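HD domain-containing protein (Aquifex aeolicus, PDB 2HEK) is of unproven function but binds zinc and GDP at separate sites and is probably a dGTPase of the HD-domain type. Local coordinates at residues D144-E147 with K148-E152; V234-L237 with K238-S242; Y214-Y217 with V218-F222. All coordinates share one frame; numbering follows the deposited sequence.

Contact 1. Residues D144-E147 with K148-E152; sequences DEEE and KLLSE
Four consecutive i to i+4 backbone bonds join D144-E147 to K148-E152, running from K148 N to D144 O, L149 N to E145 O, L150 N to E146 O and S151 N to E147 O, as the first two turns of helix 145-155. D144 stands just before the helix, and its OD1 takes the N-H of E147 at 2.9 Å in a nearly straight bond (169°), giving that early amide the acceptor it would otherwise lack. The E145 and K148 side chains lie alongside each other and point the same way, yet E145 OE1 stays 4.7 Å from K148 NZ; the closer approach, 4.1 Å, is from E145 OE1 to the methylene CD of K148. E146 bends at chi2 (67°), which swings its carboxylate forward toward the next turn, where OE2 lies 3.9 Å from L150 CD1. The buried E147 instead stretches out beyond CG, and its OE1 forms a salt bridge with R136 of helix 128-139 while also accepting from the backbone N of E143. S151 OG in turn is hydrogen-bonded to I137 O of that same helix. The arrangement is an aspartate N-cap opening a helix within the HD domain.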
loop_
_atom_site.group_PDB
_atom_site.type_symbol
_atom_site.label_atom_id
_atom_site.label_comp_id
_atom_site.label_asym_id
_atom_site.label_seq_id
_atom_site.Cartn_x
_atom_site.Cartn_y
_atom_site.Cartn_z
ATOM N N ASP A 144 8.009 36.038 -20.113
ATOM C CA ASP A 144 7.490 36.939 -19.083
ATOM C C ASP A 144 7.207 36.184 -17.786
ATOM O O ASP A 144 7.513 34.984 -17.690
ATOM C CB ASP A 144 6.285 37.779 -19.568
ATOM C CG ASP A 144 5.078 36.938 -19.977
ATOM O OD1 ASP A 144 4.842 35.856 -19.412
ATOM O OD2 ASP A 144 4.317 37.386 -20.858
ATOM N N GLU A 145 6.641 36.878 -16.802
ATOM C CA GLU A 145 6.450 36.296 -15.468
ATOM C C GLU A 145 5.296 35.298 -15.385
ATOM O O GLU A 145 5.387 34.320 -14.664
ATOM C CB GLU A 145 6.292 37.391 -14.427
ATOM C CG GLU A 145 7.580 38.177 -14.171
ATOM C CD GLU A 145 8.798 37.284 -13.926
ATOM O OE1 GLU A 145 8.881 36.634 -12.846
ATOM O OE2 GLU A 145 9.677 37.235 -14.821
ATOM N N GLU A 146 4.211 35.541 -16.124
ATOM C CA GLU A 146 3.129 34.565 -16.217
ATOM C C GLU A 146 3.653 33.282 -16.848
ATOM O O GLU A 146 3.420 32.201 -16.314
ATOM C CB GLU A 146 1.929 35.121 -16.997
ATOM C CG GLU A 146 0.772 34.113 -17.263
ATOM C CD GLU A 146 -0.018 33.636 -16.015
ATOM O OE1 GLU A 146 0.411 33.832 -14.844
ATOM O OE2 GLU A 146 -1.093 33.029 -16.223
ATOM N N GLU A 147 4.373 33.399 -17.964
ATOM C CA GLU A 147 4.900 32.230 -18.620
ATOM C C GLU A 147 5.870 31.492 -17.702
ATOM O O GLU A 147 5.900 30.269 -17.719
ATOM C CB GLU A 147 5.573 32.563 -19.920
ATOM C CG GLU A 147 4.587 32.976 -21.066
ATOM C CD GLU A 147 5.329 33.407 -22.340
ATOM O OE1 GLU A 147 6.519 33.057 -22.489
ATOM O OE2 GLU A 147 4.725 34.090 -23.213
ATOM N N LYS A 148 6.646 32.231 -16.912
ATOM C CA LYS A 148 7.617 31.605 -16.011
ATOM C C LYS A 148 6.909 30.812 -14.910
ATOM O O LYS A 148 7.302 29.683 -14.635
ATOM C CB LYS A 148 8.614 32.619 -15.422
ATOM C CG LYS A 148 9.677 31.993 -14.482
ATOM C CD LYS A 148 10.543 33.079 -13.861
ATOM C CE LYS A 148 11.689 32.521 -13.024
ATOM N NZ LYS A 148 12.551 33.669 -12.465
ATOM N N LEU A 149 5.871 31.379 -14.297
ATOM C CA LEU A 149 5.109 30.635 -13.285
ATOM C C LEU A 149 4.544 29.334 -13.875
ATOM O O LEU A 149 4.628 28.267 -13.255
ATOM C CB LEU A 149 3.956 31.485 -12.699
ATOM C CG LEU A 149 2.952 30.794 -11.768
ATOM C CD1 LEU A 149 3.643 30.280 -10.480
ATOM C CD2 LEU A 149 1.796 31.714 -11.399
ATOM N N LEU A 150 3.943 29.435 -15.060
ATOM C CA LEU A 150 3.287 28.295 -15.663
ATOM C C LEU A 150 4.312 27.254 -16.023
ATOM O O LEU A 150 4.073 26.060 -15.811
ATOM C CB LEU A 150 2.435 28.710 -16.904
ATOM C CG LEU A 150 1.226 29.624 -16.629
ATOM C CD1 LEU A 150 0.411 29.861 -17.903
ATOM C CD2 LEU A 150 0.318 28.998 -15.547
ATOM N N SER A 151 5.463 27.706 -16.538
ATOM C CA SER A 151 6.531 26.797 -16.920
ATOM C C SER A 151 7.113 26.064 -15.699
ATOM O O SER A 151 7.433 24.874 -15.793
ATOM C CB SER A 151 7.638 27.550 -17.633
ATOM O OG SER A 151 8.537 26.621 -18.185
ATOM N N GLU A 152 7.216 26.771 -14.564
ATOM C CA GLU A 152 7.669 26.187 -13.277
ATOM C C GLU A 152 6.755 25.042 -12.826
ATOM O O GLU A 152 7.226 24.057 -12.243
ATOM C CB GLU A 152 7.685 27.239 -12.162
ATOM C CG GLU A 152 8.885 28.154 -12.196
ATOM C CD GLU A 152 8.901 29.220 -11.076
ATOM O OE1 GLU A 152 8.001 29.277 -10.200
ATOM O OE2 GLU A 152 9.836 30.042 -11.109
#

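Contact 2. Residues V234-L237 with K238-S242; sequences VEFL and KKLIS
One face of the F236 ring is approached by L240 CB, which stands 4.2 Å above the ring plane and is displaced toward the rim. Farther out, the L240 methyl CD1 comes to 3.7 Å from F236 CZ, so the leucine branch runs across the far end of the ring one turn down the helix. F236 can meet it there because its CG is anti to the backbone N (chi1 165°). The same phenyl ring packs edge-to-face with F270 and touches V260 and L264, so this side of helix 224-240 packs against helix 257-266. A second apolar pair sits on another side: L237 CD1 meets the I241 methyl CG2 at 3.7 Å, next to helix 95-98, where I241 also touches V97 and L98. Helix 224-240 ends here, I241 being the first residue to abandon helical backbone angles. Its N still bonds to L237 O, but with a bent geometry (137°), whereas L240 N meets F236 O almost straight at 3.0 Å. One bond earlier, K239 N to E235 O is weak at 3.5 Å. Beyond the last turn, K239 O receives both S242 N and S242 OG, the hydroxyl at 2.8 Å, and both donors arrive from the same face of its carbonyl plane. The lysines serve differently: K238 lays its CE and NZ against V234 CG1, NZ at 3.7 Å, while K239 bends at chi3 (-74°) and carries its NZ to a salt bridge with D273. E235 points its carboxylate to R312.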
loop_
_atom_site.group_PDB
_atom_site.type_symbol
_atom_site.label_atom_id
_atom_site.label_comp_id
_atom_site.label_asym_id
_atom_site.label_seq_id
_atom_site.Cartn_x
_atom_site.Cartn_y
_atom_site.Cartn_z
ATOM N N VAL A 234 24.056 4.529 -27.387
ATOM C CA VAL A 234 24.301 5.844 -27.950
ATOM C C VAL A 234 25.382 5.780 -29.058
ATOM O O VAL A 234 25.267 6.434 -30.106
ATOM C CB VAL A 234 24.553 6.892 -26.831
ATOM C CG1 VAL A 234 25.109 8.160 -27.394
ATOM C CG2 VAL A 234 23.221 7.196 -26.098
ATOM N N GLU A 235 26.394 4.952 -28.866
ATOM C CA GLU A 235 27.381 4.749 -29.924
ATOM C C GLU A 235 26.716 4.236 -31.208
ATOM O O GLU A 235 26.987 4.752 -32.309
ATOM C CB GLU A 235 28.483 3.799 -29.456
ATOM C CG GLU A 235 29.402 4.457 -28.454
ATOM C CD GLU A 235 30.417 3.521 -27.840
ATOM O OE1 GLU A 235 30.610 2.406 -28.361
ATOM O OE2 GLU A 235 31.037 3.915 -26.827
ATOM N N PHE A 236 25.830 3.241 -31.058
ATOM C CA PHE A 236 25.088 2.708 -32.188
ATOM C C PHE A 236 24.172 3.749 -32.811
ATOM O O PHE A 236 24.200 3.941 -34.026
ATOM C CB PHE A 236 24.283 1.475 -31.800
ATOM C CG PHE A 236 23.222 1.104 -32.819
ATOM C CD1 PHE A 236 23.583 0.720 -34.115
ATOM C CD2 PHE A 236 21.874 1.137 -32.482
ATOM C CE1 PHE A 236 22.622 0.401 -35.058
ATOM C CE2 PHE A 236 20.908 0.796 -33.414
ATOM C CZ PHE A 236 21.279 0.432 -34.702
ATOM N N LEU A 237 23.369 4.429 -31.989
ATOM C CA LEU A 237 22.402 5.402 -32.507
ATOM C C LEU A 237 23.073 6.453 -33.402
ATOM O O LEU A 237 22.503 6.856 -34.418
ATOM C CB LEU A 237 21.579 6.054 -31.384
ATOM C CG LEU A 237 20.480 7.020 -31.868
ATOM C CD1 LEU A 237 19.505 6.404 -32.891
ATOM C CD2 LEU A 237 19.702 7.620 -30.706
ATOM N N LYS A 238 24.286 6.862 -33.026
ATOM C CA LYS A 238 25.101 7.786 -33.821
ATOM C C LYS A 238 25.452 7.258 -35.222
ATOM O O LYS A 238 25.400 8.008 -36.194
ATOM C CB LYS A 238 26.376 8.169 -33.065
ATOM C CG LYS A 238 26.165 9.273 -32.058
ATOM C CD LYS A 238 27.373 9.412 -31.145
ATOM C CE LYS A 238 27.020 10.211 -29.884
ATOM N NZ LYS A 238 28.034 10.045 -28.782
ATOM N N LYS A 239 25.819 5.983 -35.313
ATOM C CA LYS A 239 26.069 5.344 -36.601
ATOM C C LYS A 239 24.802 5.300 -37.452
ATOM O O LYS A 239 24.840 5.587 -38.645
ATOM C CB LYS A 239 26.620 3.926 -36.413
ATOM C CG LYS A 239 27.960 3.876 -35.694
ATOM C CD LYS A 239 28.670 2.545 -35.893
ATOM C CE LYS A 239 28.036 1.418 -35.095
ATOM N NZ LYS A 239 28.515 0.086 -35.563
ATOM N N LEU A 240 23.695 4.920 -36.820
ATOM C CA LEU A 240 22.394 4.805 -37.491
ATOM C C LEU A 240 21.909 6.150 -37.986
ATOM O O LEU A 240 21.203 6.221 -38.989
ATOM C CB LEU A 240 21.362 4.230 -36.513
ATOM C CG LEU A 240 20.058 3.717 -37.139
ATOM C CD1 LEU A 240 20.261 2.341 -37.746
ATOM C CD2 LEU A 240 18.953 3.699 -36.099
ATOM N N ILE A 241 22.287 7.216 -37.281
ATOM C CA ILE A 241 21.881 8.534 -37.748
ATOM C C ILE A 241 23.101 9.303 -38.206
ATOM O O ILE A 241 23.240 10.485 -37.900
ATOM C CB ILE A 241 21.079 9.333 -36.721
ATOM C CG1 ILE A 241 21.929 10.122 -35.726
ATOM C CG2 ILE A 241 20.123 8.415 -35.973
ATOM C CD1 ILE A 241 21.137 11.123 -34.910
ATOM N N SER A 242 24.039 8.650 -38.952
ATOM C CA SER A 242 25.281 9.283 -39.457
ATOM C C SER A 242 24.884 10.560 -40.161
ATOM O O SER A 242 25.252 11.643 -39.725
ATOM C CB SER A 242 26.047 8.342 -40.393
ATOM O OG SER A 242 26.718 7.338 -39.659
#

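Contact 3. Residues Y214-Y217 with V218-F222; sequences YFMY and VQVYF
Y214 receives V218 over one face of its ring: the methyl CG1 stands 4.0 Å from the ring centroid and 25° off the normal, a CH-pi contact one helical turn along. This is the end of helix 203-221, where the last turn widens into a pi-type turn and an aromatic cluster closes the helix. The Y214 hydroxyl is hydrogen-bonded to E207 of the second subunit, so this ring belongs to the subunit interface as well. F215 comes next; its O accepts from Q219 N, while its ring meets V218 CG2 only loosely. M216 sits where the helix changes pitch, and its O accepts two donors: V220 N from above the carbonyl plane and Y221 N at 3.1 Å, closer to that plane. The same oxygen lies over one face of the Y221 ring. The M216 side chain is bent at chi2 and chi3, both near -60°, which sets CE beside V220 CG2 at 3.8 Å, while CB meets Y221 CE1. Y217 then meets two rings. Over one face, Y221 CD1 sits 3.4 Å above the ring centre in a T-shaped stack with planes at 79°. At the edge, Y217 itself is the giver, turning CD2 toward the face of F222. Replacing Y217 with an alanine would probably leave the Y221 edge and the F222 face without the ring they both pack against, opening a gap beside I349 and K318. Y221 is also held by its hydroxyl, bonded to D169 of helix 160-173. The i to i+5 step is completed by F222 N, which meets Y217 O at 2.9 Å in the carbonyl plane.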
loop_
_atom_site.group_PDB
_atom_site.type_symbol
_atom_site.label_atom_id
_atom_site.label_comp_id
_atom_site.label_asym_id
_atom_site.label_seq_id
_atom_site.Cartn_x
_atom_site.Cartn_y
_atom_site.Cartn_z
ATOM N N TYR A 214 16.764 11.171 -4.685
ATOM C CA TYR A 214 18.101 10.557 -4.466
ATOM C C TYR A 214 18.036 9.037 -4.694
ATOM O O TYR A 214 18.894 8.459 -5.368
ATOM C CB TYR A 214 18.595 10.810 -3.023
ATOM C CG TYR A 214 19.750 9.941 -2.603
ATOM C CD1 TYR A 214 21.082 10.332 -2.848
ATOM C CD2 TYR A 214 19.524 8.731 -1.917
ATOM C CE1 TYR A 214 22.179 9.514 -2.418
ATOM C CE2 TYR A 214 20.575 7.934 -1.493
ATOM C CZ TYR A 214 21.894 8.311 -1.741
ATOM O OH TYR A 214 22.914 7.464 -1.293
ATOM N N PHE A 215 17.047 8.369 -4.100
ATOM C CA PHE A 215 16.935 6.914 -4.308
ATOM C C PHE A 215 16.781 6.504 -5.769
ATOM O O PHE A 215 17.410 5.541 -6.216
ATOM C CB PHE A 215 15.812 6.326 -3.474
ATOM C CG PHE A 215 16.189 6.135 -2.027
ATOM C CD1 PHE A 215 15.472 6.761 -1.013
ATOM C CD2 PHE A 215 17.253 5.290 -1.686
ATOM C CE1 PHE A 215 15.809 6.540 0.365
ATOM C CE2 PHE A 215 17.612 5.079 -0.344
ATOM C CZ PHE A 215 16.873 5.730 0.687
ATOM N N MET A 216 15.950 7.214 -6.526
ATOM C CA MET A 216 15.799 6.858 -7.938
ATOM C C MET A 216 17.122 6.979 -8.693
ATOM O O MET A 216 17.419 6.140 -9.547
ATOM C CB MET A 216 14.703 7.676 -8.617
ATOM C CG MET A 216 13.289 7.336 -8.092
ATOM S SD MET A 216 12.910 5.531 -8.220
ATOM C CE MET A 216 13.052 5.246 -9.966
ATOM N N TYR A 217 17.906 8.016 -8.396
ATOM C CA TYR A 217 19.227 8.178 -9.035
ATOM C C TYR A 217 20.203 7.078 -8.683
ATOM O O TYR A 217 20.814 6.478 -9.579
ATOM C CB TYR A 217 19.843 9.575 -8.761
ATOM C CG TYR A 217 19.320 10.538 -9.764
ATOM C CD1 TYR A 217 18.118 11.207 -9.542
ATOM C CD2 TYR A 217 19.947 10.685 -10.997
ATOM C CE1 TYR A 217 17.571 12.029 -10.511
ATOM C CE2 TYR A 217 19.420 11.520 -11.978
ATOM C CZ TYR A 217 18.232 12.190 -11.719
ATOM O OH TYR A 217 17.689 13.034 -12.671
ATOM N N VAL A 218 20.340 6.781 -7.388
ATOM C CA VAL A 218 21.327 5.769 -7.006
ATOM C C VAL A 218 20.899 4.359 -7.407
ATOM O O VAL A 218 21.739 3.541 -7.820
ATOM C CB VAL A 218 21.762 5.835 -5.519
ATOM C CG1 VAL A 218 22.473 7.156 -5.275
ATOM C CG2 VAL A 218 20.592 5.621 -4.549
ATOM N N GLN A 219 19.602 4.082 -7.320
ATOM C CA GLN A 219 19.148 2.704 -7.554
ATOM C C GLN A 219 18.967 2.422 -9.052
ATOM O O GLN A 219 19.298 1.319 -9.529
ATOM C CB GLN A 219 17.877 2.395 -6.725
ATOM C CG GLN A 219 17.212 1.015 -6.948
ATOM C CD GLN A 219 17.863 -0.116 -6.118
ATOM O OE1 GLN A 219 18.960 0.050 -5.572
ATOM N NE2 GLN A 219 17.179 -1.270 -6.031
ATOM N N VAL A 220 18.431 3.399 -9.794
ATOM C CA VAL A 220 18.019 3.144 -11.191
ATOM C C VAL A 220 18.807 3.951 -12.245
ATOM O O VAL A 220 19.493 3.359 -13.096
ATOM C CB VAL A 220 16.477 3.377 -11.418
ATOM C CG1 VAL A 220 16.134 3.131 -12.885
ATOM C CG2 VAL A 220 15.618 2.477 -10.492
ATOM N N TYR A 221 18.720 5.281 -12.203
ATOM C CA TYR A 221 19.250 6.089 -13.320
ATOM C C TYR A 221 20.786 5.952 -13.411
ATOM O O TYR A 221 21.370 6.007 -14.505
ATOM C CB TYR A 221 18.812 7.585 -13.227
ATOM C CG TYR A 221 17.302 7.815 -12.978
ATOM C CD1 TYR A 221 16.869 8.829 -12.119
ATOM C CD2 TYR A 221 16.316 7.008 -13.605
ATOM C CE1 TYR A 221 15.495 9.059 -11.884
ATOM C CE2 TYR A 221 14.939 7.217 -13.349
ATOM C CZ TYR A 221 14.548 8.258 -12.507
ATOM O OH TYR A 221 13.187 8.477 -12.241
ATOM N N PHE A 222 21.439 5.755 -12.274
ATOM C CA PHE A 222 22.916 5.632 -12.278
ATOM C C PHE A 222 23.369 4.203 -12.059
ATOM O O PHE A 222 24.531 3.968 -11.729
ATOM C CB PHE A 222 23.555 6.567 -11.240
ATOM C CG PHE A 222 23.397 8.014 -11.564
ATOM C CD1 PHE A 222 23.558 8.980 -10.556
ATOM C CD2 PHE A 222 23.048 8.432 -12.859
ATOM C CE1 PHE A 222 23.416 10.366 -10.846
ATOM C CE2 PHE A 222 22.898 9.810 -13.172
ATOM C CZ PHE A 222 23.095 10.783 -12.148
#

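How the contacts relate
The three contacts show one principle, side chains three to five residues apart meeting along a helix, at a capped beginning (contact 1) and two endings (contacts 2 and 3). Contacts 3 and 2 lie on successive helices, 203-221 and 224-240, in the HD-associated region, their centres 26 Å apart; contact 1 belongs to the HD domain, 29 Å from contact 3 and 36 Å from contact 2, centre to centre. The Y221 side chain is about 9 Å from that of zinc-binding H54, and that of S151 about 13 Å from the zinc ion. A bound GDP is about 9 Å from the Q219 side chain, and GDP-binding H282 about 11 Å from E235, side chain to side chain.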